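Local coordinates for protein adenylosuccinate lyase (Francisella tularensis subsp. tularensis SCHU S4, PDB 4EEI) that probably catalyses the cleavage of adenylosuccinate to AMP and fumarate, and of SAICAR to AICAR and fumarate, in purine biosynthesis, at residues 177-182 with 208-213; 90-95 with 188-193; 21-26 with 96-101. One frame throughout, in Å; residues are numbered along the deposited sequence.

Contact 1 of 3, residues 177-182 with 208-213. With AMP (adenosine monophosphate), chain O.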
loop_
_atom_site.group_PDB
_atom_site.type_symbol
_atom_site.label_atom_id
_atom_site.label_comp_id
_atom_site.label_asym_id
_atom_site.label_seq_id
_atom_site.Cartn_x
_atom_site.Cartn_y
_atom_site.Cartn_z
ATOM N N THR B 177 24.345 -4.394 -8.972
ATOM C CA THR B 177 25.245 -4.018 -10.052
ATOM C C THR B 177 25.964 -2.726 -9.691
ATOM O O THR B 177 25.630 -2.078 -8.696
ATOM C CB THR B 177 24.454 -3.722 -11.348
ATOM O OG1 THR B 177 23.450 -2.733 -11.068
ATOM C CG2 THR B 177 23.789 -4.991 -11.914
ATOM N N VAL B 178 26.925 -2.338 -10.524
ATOM C CA VAL B 178 27.519 -1.014 -10.427
ATOM C C VAL B 178 27.476 -0.346 -11.800
ATOM O O VAL B 178 27.181 -1.001 -12.810
ATOM C CB VAL B 178 28.961 -1.080 -9.899
ATOM C CG1 VAL B 178 28.979 -1.633 -8.472
ATOM C CG2 VAL B 178 29.806 -1.946 -10.820
ATOM N N GLN B 179 27.753 0.954 -11.846
ATOM C CA GLN B 179 27.788 1.661 -13.120
ATOM C C GLN B 179 28.916 2.677 -13.137
ATOM O O GLN B 179 29.190 3.330 -12.132
ATOM C CB GLN B 179 26.454 2.375 -13.395
ATOM C CG GLN B 179 26.072 3.403 -12.313
ATOM C CD GLN B 179 25.245 4.563 -12.854
ATOM O OE1 GLN B 179 25.091 4.720 -14.063
ATOM N NE2 GLN B 179 24.717 5.386 -11.953
ATOM N N PHE B 180 29.574 2.804 -14.284
ATOM C CA PHE B 180 30.473 3.925 -14.512
ATOM C C PHE B 180 30.246 4.381 -15.948
ATOM O O PHE B 180 31.092 4.183 -16.820
ATOM C CB PHE B 180 31.932 3.513 -14.283
ATOM C CG PHE B 180 32.218 3.025 -12.885
ATOM C CD1 PHE B 180 32.600 3.915 -11.891
ATOM C CD2 PHE B 180 32.122 1.674 -12.571
ATOM C CE1 PHE B 180 32.870 3.475 -10.600
ATOM C CE2 PHE B 180 32.395 1.213 -11.271
ATOM C CZ PHE B 180 32.766 2.117 -10.290
ATOM N N SER B 181 29.079 4.977 -16.189
ATOM C CA SER B 181 28.634 5.260 -17.548
ATOM C C SER B 181 28.541 6.756 -17.861
ATOM O O SER B 181 28.239 7.142 -18.985
ATOM C CB SER B 181 27.286 4.576 -17.810
ATOM O OG SER B 181 26.332 4.912 -16.819
ATOM N N GLY B 182 28.790 7.604 -16.871
ATOM C CA GLY B 182 28.764 9.034 -17.121
ATOM C C GLY B 182 27.363 9.626 -17.056
ATOM O O GLY B 182 26.401 8.941 -16.699
ATOM N N GLU B 208 23.406 -3.445 -17.256
ATOM C CA GLU B 208 23.281 -3.627 -18.699
ATOM C C GLU B 208 22.956 -2.316 -19.406
ATOM O O GLU B 208 23.669 -1.896 -20.315
ATOM C CB GLU B 208 22.207 -4.668 -19.018
ATOM C CG GLU B 208 22.691 -6.104 -18.926
ATOM C CD GLU B 208 22.621 -6.651 -17.516
ATOM O OE1 GLU B 208 22.095 -5.946 -16.630
ATOM O OE2 GLU B 208 23.091 -7.786 -17.294
ATOM N N VAL B 209 21.837 -1.709 -19.029
ATOM C CA VAL B 209 21.548 -0.334 -19.412
ATOM C C VAL B 209 21.406 0.554 -18.181
ATOM O O VAL B 209 20.427 0.457 -17.443
ATOM C CB VAL B 209 20.265 -0.243 -20.257
ATOM C CG1 VAL B 209 20.027 1.189 -20.707
ATOM C CG2 VAL B 209 20.353 -1.178 -21.452
ATOM N N SER B 210 22.394 1.415 -17.966
ATOM C CA SER B 210 22.298 2.451 -16.948
ATOM C C SER B 210 21.930 3.788 -17.576
ATOM O O SER B 210 22.134 4.000 -18.770
ATOM C CB SER B 210 23.617 2.574 -16.185
ATOM O OG SER B 210 24.682 2.891 -17.061
ATOM N N THR B 211 21.386 4.688 -16.766
ATOM C CA THR B 211 21.160 6.057 -17.195
ATOM C C THR B 211 22.196 6.968 -16.550
ATOM O O THR B 211 23.359 6.593 -16.422
ATOM C CB THR B 211 19.738 6.542 -16.851
ATOM O OG1 THR B 211 19.455 6.280 -15.472
ATOM C CG2 THR B 211 18.712 5.832 -17.719
ATOM N N GLN B 212 21.718 8.036 -15.926
ATOM C CA GLN B 212 22.514 8.692 -14.911
ATOM C C GLN B 212 22.587 7.730 -13.733
ATOM O O GLN B 212 23.599 7.651 -13.040
ATOM C CB GLN B 212 21.892 10.020 -14.485
ATOM C CG GLN B 212 22.725 10.779 -13.465
ATOM C CD GLN B 212 22.450 12.269 -13.473
ATOM O OE1 GLN B 212 21.744 12.784 -12.610
ATOM N NE2 GLN B 212 23.010 12.969 -14.452
ATOM N N VAL B 213 21.489 7.016 -13.504
ATOM C CA VAL B 213 21.335 6.171 -12.327
ATOM C C VAL B 213 21.269 4.696 -12.705
ATOM O O VAL B 213 21.063 4.350 -13.867
ATOM C CB VAL B 213 20.071 6.538 -11.530
ATOM C CG1 VAL B 213 20.181 7.951 -10.982
ATOM C CG2 VAL B 213 18.835 6.393 -12.405
HETATM P P AMP O . 18.324 14.946 -1.154
HETATM O O1P AMP O . 18.190 15.514 0.235
HETATM O O2P AMP O . 17.157 15.237 -2.061
HETATM O O3P AMP O . 18.802 13.517 -1.197
HETATM O "O5'" AMP O . 19.539 15.778 -1.801
HETATM C "C5'" AMP O . 20.121 15.373 -3.039
HETATM C "C4'" AMP O . 21.506 15.994 -3.178
HETATM O "O4'" AMP O . 22.102 15.598 -4.416
HETATM C "C3'" AMP O . 21.432 17.512 -3.183
HETATM O "O3'" AMP O . 22.423 18.026 -2.292
HETATM C "C2'" AMP O . 21.768 17.920 -4.600
HETATM O "O2'" AMP O . 22.542 19.120 -4.620
HETATM C "C1'" AMP O . 22.572 16.745 -5.126
HETATM N N9 AMP O . 22.384 16.584 -6.587
HETATM C C8 AMP O . 21.841 17.490 -7.418
HETATM N N7 AMP O . 21.822 17.032 -8.693
HETATM C C5 AMP O . 22.368 15.803 -8.688
HETATM C C6 AMP O . 22.654 14.758 -9.697
HETATM N N6 AMP O . 22.345 14.946 -11.001
HETATM N N1 AMP O . 23.235 13.617 -9.268
HETATM C C2 AMP O . 23.547 13.421 -7.974
HETATM N N3 AMP O . 23.314 14.324 -7.006
HETATM C C4 AMP O . 22.738 15.514 -7.296
#
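Q179 and S210 face each other with CA atoms 6.7 Å apart, and the two loops come together again at G182 and Q212, at 6.6 Å, bowing apart between these two points. Q179 carries most of the contact. Its CG sits in the crowded position between the backbone N and the carbonyl carbon (chi1 59°), and beyond it the chain runs extended toward the 208-213 backbone. There NE2 gives an N-H to Q212 O at 2.7 Å, nearly straight at 164°. The acceptor lies almost in the plane of the Q179 amide, while the donor is tilted somewhat from the plane of the Q212 carbonyl. The other branch of the amide, OE1, rests against S210 CB at 3.4 Å. NE2 also makes a weak bond to S95 O.

S181 meets S210 hydroxyl to hydroxyl: the two OG atoms are 2.6 Å apart in the one given of two S210 conformers, and the direction of the proton is open. Just beyond, V213 N donates to T211 OG1 at 2.9 Å in an ST turn, again for one modelled conformer of T211.

The Q212 side chain leaves in the other direction, with CG anti to its backbone N, and its OE1 accepts from AMP N6 at 2.8 Å (142°). The same oxygen takes a bond from R301, and NE2 gives one to A183 O, which fixes the amide's rotation. Q179 is thus a second-shell residue: by gripping the carbonyl of Q212 it positions the backbone from which the adenine-reading amide is presented, consistent with recognition of the 6-amino group.

Contact 2 of 3, residues 90-95 with 188-193. With AMP (adenosine monophosphate), chain O.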
loop_
_atom_site.group_PDB
_atom_site.type_symbol
_atom_site.label_atom_id
_atom_site.label_comp_id
_atom_site.label_asym_id
_atom_site.label_seq_id
_atom_site.Cartn_x
_atom_site.Cartn_y
_atom_site.Cartn_z
ATOM N N PHE B 90 36.894 11.757 -12.259
ATOM C CA PHE B 90 37.061 12.162 -13.639
ATOM C C PHE B 90 36.129 11.335 -14.517
ATOM O O PHE B 90 36.100 10.109 -14.404
ATOM C CB PHE B 90 38.522 11.954 -14.044
ATOM C CG PHE B 90 38.850 12.420 -15.426
ATOM C CD1 PHE B 90 38.811 11.536 -16.493
ATOM C CD2 PHE B 90 39.235 13.730 -15.657
ATOM C CE1 PHE B 90 39.135 11.952 -17.767
ATOM C CE2 PHE B 90 39.556 14.159 -16.937
ATOM C CZ PHE B 90 39.504 13.266 -17.996
ATOM N N GLY B 91 35.346 12.002 -15.359
ATOM C CA GLY B 91 34.502 11.313 -16.324
ATOM C C GLY B 91 33.186 10.775 -15.776
ATOM O O GLY B 91 32.203 10.656 -16.516
ATOM N N VAL B 92 33.161 10.447 -14.490
ATOM C CA VAL B 92 31.946 9.923 -13.864
ATOM C C VAL B 92 30.919 11.017 -13.619
ATOM O O VAL B 92 31.263 12.199 -13.561
ATOM C CB VAL B 92 32.244 9.254 -12.512
ATOM C CG1 VAL B 92 32.950 7.928 -12.711
ATOM C CG2 VAL B 92 33.079 10.178 -11.623
ATOM N N THR B 93 29.656 10.619 -13.484
ATOM C CA THR B 93 28.625 11.507 -12.963
ATOM C C THR B 93 28.491 11.194 -11.465
ATOM O O THR B 93 28.894 10.106 -11.031
ATOM C CB THR B 93 27.287 11.296 -13.723
ATOM O OG1 THR B 93 26.370 12.347 -13.401
ATOM C CG2 THR B 93 26.672 9.955 -13.366
ATOM N N SER B 94 27.974 12.129 -10.661
ATOM C CA SER B 94 27.838 11.872 -9.220
ATOM C C SER B 94 27.161 10.534 -8.922
ATOM O O SER B 94 27.595 9.798 -8.040
ATOM C CB SER B 94 27.085 13.005 -8.505
ATOM O OG SER B 94 27.760 14.238 -8.638
ATOM N N SER B 95 26.113 10.198 -9.665
ATOM C CA SER B 95 25.377 8.981 -9.342
ATOM C C SER B 95 26.068 7.682 -9.773
ATOM O O SER B 95 25.668 6.607 -9.335
ATOM C CB SER B 95 23.934 9.051 -9.851
ATOM O OG SER B 95 23.149 9.853 -8.992
ATOM N N CYS B 188 30.599 9.554 -22.398
ATOM C CA CYS B 188 31.269 10.646 -23.106
ATOM C C CYS B 188 32.779 10.566 -22.898
ATOM O O CYS B 188 33.565 10.672 -23.839
ATOM C CB CYS B 188 30.790 12.004 -22.596
ATOM S SG CYS B 188 31.722 13.375 -23.367
ATOM N N ILE B 189 33.173 10.394 -21.644
ATOM C CA ILE B 189 34.583 10.386 -21.278
ATOM C C ILE B 189 35.074 8.961 -21.003
ATOM O O ILE B 189 36.137 8.547 -21.469
ATOM C CB ILE B 189 34.819 11.250 -20.028
ATOM C CG1 ILE B 189 34.257 12.657 -20.232
ATOM C CG2 ILE B 189 36.298 11.300 -19.691
ATOM C CD1 ILE B 189 34.827 13.364 -21.437
ATOM N N LEU B 190 34.291 8.220 -20.235
ATOM C CA LEU B 190 34.644 6.857 -19.864
ATOM C C LEU B 190 34.365 5.894 -21.014
ATOM O O LEU B 190 33.677 6.249 -21.968
ATOM C CB LEU B 190 33.846 6.436 -18.632
ATOM C CG LEU B 190 33.943 7.401 -17.452
ATOM C CD1 LEU B 190 33.029 6.959 -16.300
ATOM C CD2 LEU B 190 35.381 7.512 -16.991
ATOM N N THR B 191 34.914 4.683 -20.925
ATOM C CA THR B 191 34.671 3.646 -21.926
ATOM C C THR B 191 34.073 2.453 -21.205
ATOM O O THR B 191 34.203 2.348 -19.984
ATOM C CB THR B 191 35.970 3.179 -22.604
ATOM O OG1 THR B 191 36.813 2.545 -21.635
ATOM C CG2 THR B 191 36.716 4.348 -23.269
ATOM N N THR B 192 33.436 1.542 -21.939
ATOM C CA THR B 192 32.901 0.339 -21.289
ATOM C C THR B 192 34.025 -0.532 -20.717
ATOM O O THR B 192 33.820 -1.275 -19.760
ATOM C CB THR B 192 32.003 -0.491 -22.217
ATOM O OG1 THR B 192 32.682 -0.725 -23.456
ATOM C CG2 THR B 192 30.680 0.239 -22.473
ATOM N N GLU B 193 35.210 -0.433 -21.307
ATOM C CA GLU B 193 36.377 -1.137 -20.790
ATOM C C GLU B 193 36.784 -0.596 -19.412
ATOM O O GLU B 193 37.101 -1.375 -18.499
ATOM C CB GLU B 193 37.541 -1.010 -21.774
ATOM C CG GLU B 193 38.816 -1.708 -21.326
ATOM C CD GLU B 193 39.980 -1.493 -22.297
ATOM O OE1 GLU B 193 40.394 -0.327 -22.492
ATOM O OE2 GLU B 193 40.477 -2.492 -22.862
HETATM P P AMP O . 18.324 14.946 -1.154
HETATM O O1P AMP O . 18.190 15.514 0.235
HETATM O O2P AMP O . 17.157 15.237 -2.061
HETATM O O3P AMP O . 18.802 13.517 -1.197
HETATM O "O5'" AMP O . 19.539 15.778 -1.801
HETATM C "C5'" AMP O . 20.121 15.373 -3.039
HETATM C "C4'" AMP O . 21.506 15.994 -3.178
HETATM O "O4'" AMP O . 22.102 15.598 -4.416
HETATM C "C3'" AMP O . 21.432 17.512 -3.183
HETATM O "O3'" AMP O . 22.423 18.026 -2.292
HETATM C "C2'" AMP O . 21.768 17.920 -4.600
HETATM O "O2'" AMP O . 22.542 19.120 -4.620
HETATM C "C1'" AMP O . 22.572 16.745 -5.126
HETATM N N9 AMP O . 22.384 16.584 -6.587
HETATM C C8 AMP O . 21.841 17.490 -7.418
HETATM N N7 AMP O . 21.822 17.032 -8.693
HETATM C C5 AMP O . 22.368 15.803 -8.688
HETATM C C6 AMP O . 22.654 14.758 -9.697
HETATM N N6 AMP O . 22.345 14.946 -11.001
HETATM N N1 AMP O . 23.235 13.617 -9.268
HETATM C C2 AMP O . 23.547 13.421 -7.974
HETATM N N3 AMP O . 23.314 14.324 -7.006
HETATM C C4 AMP O . 22.738 15.514 -7.296
HETATM O O HOH W 1 31.792 9.606 -19.208
#
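F90 and I189 cross at about a right angle, the isoleucine methyl CG2 coming to the ring at CE1, 3.5 Å away, from an oblique direction. CG of F90 is anti to the backbone N (chi1 -176°), on the side from which the ring meets the 188-193 loop. F90 also packs edge-to-face with F87 and with H358 of the second subunit.

Next along, G91 has no side chain, and the place where a CB would stand is taken up by L190 CD2 and crowded by I189 CG2. I189 CB accordingly sits 3.7 Å from G91 CA, with the two CA atoms at 5.0 Å. G91 has a positive phi of 81°, a turn that glycine takes easily. L190 then spreads its two methyls over the same backbone. CD2 lies 3.7 Å from F90 O, whereas CD1 reaches forward to V92 CG1, also at 3.7 Å, and the two side chains meet at a slant. One water bridges the polar edge of this apolar patch, giving a hydrogen bond to G91 O at 2.9 Å and accepting one from I189 N at 2.9 Å. The second subunit adds H358, bonded to G91 N, and K420, bonded to L190 O.

Both segments run straight into helices: T93 is the N-cap residue of 94-131 without a capping bond of its own, and T191 caps 192-202 through its OG1 to D194 N. Past V92 the chain enters the active site, where S94 CB lies 3.6 Å from AMP C2 and S94 OG bonds a succinate. I189 and L190 pack on F90-V92, the residues leading into this ligand-binding turn, where T93, S94 and S95 line the site at the start of helix 94-131, as in the lyase 1 (fumarase/aspartase) family.

Contact 3 of 3, residues 21-26 with 96-101; sequences AKMLEV and DIIDSA. With EDO (1,2-ethanediol), chain P.
A101 CB pushes into the backbone of helix 16-33, 3.6 Å from K22 C and equally 3.6 Å from M23 N. With so small a residue at the crossing, the segment axes come to 8.5 Å at an angle of 115°. V26 fills in alongside: CG2, anti to its own carbonyl carbon, lies 3.6 Å from A101 N, and CG1 touches S100 CB at 3.7 Å. CG1 also meets I97 CD1 at 3.9 Å as the two side chains slide past each other in opposite directions. I97 CG2 lies against M23 O and CB, the two side chains slanting across each other, while M23 stretches its extended chain out beside I98, pointing the same way, until CE meets CG1 of I98 at 4.1 Å.

No hydrogen bond joins the helices; the polar groups turn to other partners. S100 OG donates to D96 O at 2.8 Å, nearly along the C=O axis, and accepts from Q179 N. The D96 carboxylate bonds the backbone N of T93, S181 and G182, and D99 forms a salt bridge with R216.

Farther out, I69 of helix 68-77 packs on both M23 and I98, and F72 on M23. V26 also meets F180 of the loop after helix 151-173 and L202 of helix 192-202. No other chain touches either segment, so the crossing lies within one subunit, with I98 touching AMP at its border.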
loop_
_atom_site.group_PDB
_atom_site.type_symbol
_atom_site.label_atom_id
_atom_site.label_comp_id
_atom_site.label_asym_id
_atom_site.label_seq_id
_atom_site.Cartn_x
_atom_site.Cartn_y
_atom_site.Cartn_z
ATOM N N ALA B 21 32.924 6.150 3.048
ATOM C CA ALA B 21 34.003 5.180 2.832
ATOM C C ALA B 21 33.716 4.329 1.587
ATOM O O ALA B 21 34.622 3.997 0.817
ATOM C CB ALA B 21 34.217 4.312 4.057
ATOM N N LYS B 22 32.451 3.978 1.381
ATOM C CA LYS B 22 32.095 3.209 0.189
ATOM C C LYS B 22 32.181 4.069 -1.064
ATOM O O LYS B 22 32.621 3.595 -2.117
ATOM C CB LYS B 22 30.710 2.565 0.351
ATOM C CG LYS B 22 30.661 1.482 1.453
ATOM C CD LYS B 22 31.543 0.283 1.107
ATOM C CE LYS B 22 32.830 0.240 1.919
ATOM N NZ LYS B 22 32.636 -0.185 3.340
ATOM N N MET B 23 31.786 5.338 -0.955
ATOM C CA MET B 23 31.952 6.267 -2.074
ATOM C C MET B 23 33.423 6.384 -2.467
ATOM O O MET B 23 33.767 6.416 -3.657
ATOM C CB MET B 23 31.384 7.643 -1.725
ATOM C CG MET B 23 29.858 7.705 -1.778
ATOM S SD MET B 23 29.258 9.350 -1.335
ATOM C CE MET B 23 27.474 9.079 -1.393
ATOM N N LEU B 24 34.288 6.423 -1.466
ATOM C CA LEU B 24 35.723 6.513 -1.718
ATOM C C LEU B 24 36.236 5.268 -2.435
ATOM O O LEU B 24 37.040 5.369 -3.365
ATOM C CB LEU B 24 36.489 6.735 -0.412
ATOM C CG LEU B 24 38.009 6.826 -0.603
ATOM C CD1 LEU B 24 38.383 8.013 -1.492
ATOM C CD2 LEU B 24 38.721 6.923 0.742
ATOM N N GLU B 25 35.778 4.095 -2.005
ATOM C CA GLU B 25 36.197 2.842 -2.628
ATOM C C GLU B 25 35.788 2.805 -4.101
ATOM O O GLU B 25 36.557 2.371 -4.965
ATOM C CB GLU B 25 35.602 1.640 -1.881
ATOM C CG GLU B 25 36.031 0.297 -2.474
ATOM C CD GLU B 25 35.386 -0.907 -1.791
ATOM O OE1 GLU B 25 34.779 -0.743 -0.710
ATOM O OE2 GLU B 25 35.489 -2.024 -2.348
ATOM N N VAL B 26 34.573 3.268 -4.386
ATOM C CA VAL B 26 34.083 3.360 -5.761
ATOM C C VAL B 26 34.867 4.369 -6.604
ATOM O O VAL B 26 35.222 4.080 -7.757
ATOM C CB VAL B 26 32.576 3.674 -5.771
ATOM C CG1 VAL B 26 32.069 3.839 -7.185
ATOM C CG2 VAL B 26 31.825 2.561 -5.064
ATOM N N ASP B 96 27.087 7.762 -10.626
ATOM C CA ASP B 96 27.918 6.585 -10.869
ATOM C C ASP B 96 28.537 6.200 -9.534
ATOM O O ASP B 96 28.658 5.024 -9.197
ATOM C CB ASP B 96 29.058 6.892 -11.851
ATOM C CG ASP B 96 28.601 6.985 -13.301
ATOM O OD1 ASP B 96 27.615 6.322 -13.681
ATOM O OD2 ASP B 96 29.261 7.722 -14.071
ATOM N N ILE B 97 28.928 7.210 -8.767
ATOM C CA ILE B 97 29.563 6.963 -7.477
ATOM C C ILE B 97 28.527 6.591 -6.419
ATOM O O ILE B 97 28.681 5.597 -5.703
ATOM C CB ILE B 97 30.373 8.182 -7.001
ATOM C CG1 ILE B 97 31.378 8.624 -8.070
ATOM C CG2 ILE B 97 31.075 7.878 -5.677
ATOM C CD1 ILE B 97 32.362 7.533 -8.509
ATOM N N ILE B 98 27.468 7.386 -6.318
ATOM C CA ILE B 98 26.451 7.168 -5.282
ATOM C C ILE B 98 25.809 5.793 -5.397
ATOM O O ILE B 98 25.709 5.064 -4.412
ATOM C CB ILE B 98 25.321 8.209 -5.368
ATOM C CG1 ILE B 98 25.859 9.613 -5.131
ATOM C CG2 ILE B 98 24.216 7.888 -4.369
ATOM C CD1 ILE B 98 24.875 10.715 -5.513
ATOM N N ASP B 99 25.356 5.451 -6.598
ATOM C CA ASP B 99 24.605 4.219 -6.788
ATOM C C ASP B 99 25.495 2.988 -6.685
ATOM O O ASP B 99 25.066 1.958 -6.178
ATOM C CB ASP B 99 23.845 4.239 -8.126
ATOM C CG ASP B 99 22.620 5.152 -8.100
ATOM O OD1 ASP B 99 22.294 5.721 -7.028
ATOM O OD2 ASP B 99 21.969 5.285 -9.161
ATOM N N SER B 100 26.728 3.089 -7.165
ATOM C CA SER B 100 27.650 1.970 -7.045
ATOM C C SER B 100 28.024 1.744 -5.582
ATOM O O SER B 100 28.118 0.607 -5.118
ATOM C CB SER B 100 28.888 2.191 -7.917
ATOM O OG SER B 100 28.530 2.190 -9.291
ATOM N N ALA B 101 28.209 2.829 -4.836
ATOM C CA ALA B 101 28.538 2.700 -3.426
ATOM C C ALA B 101 27.324 2.190 -2.660
ATOM O O ALA B 101 27.461 1.437 -1.697
ATOM C CB ALA B 101 29.035 4.025 -2.860
HETATM C C1 EDO P . 21.249 -0.778 -5.907
HETATM O O1 EDO P . 20.407 -1.070 -7.038
HETATM C C2 EDO P . 21.939 0.573 -6.088
HETATM O O2 EDO P . 22.737 0.535 -7.276
#

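The contacts cluster on one side of the chain's centre. Centres of contacts 1 and 2 are about 9 Å apart, and each is about 13 Å from that of contact 3. Along the chain the order is 21-26, 90-95, 96-101, 177-182, 188-193, 208-213, so contact 2 interleaves with both others while contact 3 closes before contact 1 opens. Helix 94-131 unites them: contact 2 packs the residues leading into it, contact 3 holds its first turns, and the 177-182 loop of contact 1 is hydrogen-bonded to it. The AMP pocket thus draws on segments distant in sequence, and contacts 1 and 2 also meet the second subunit, in keeping with active sites built at subunit interfaces.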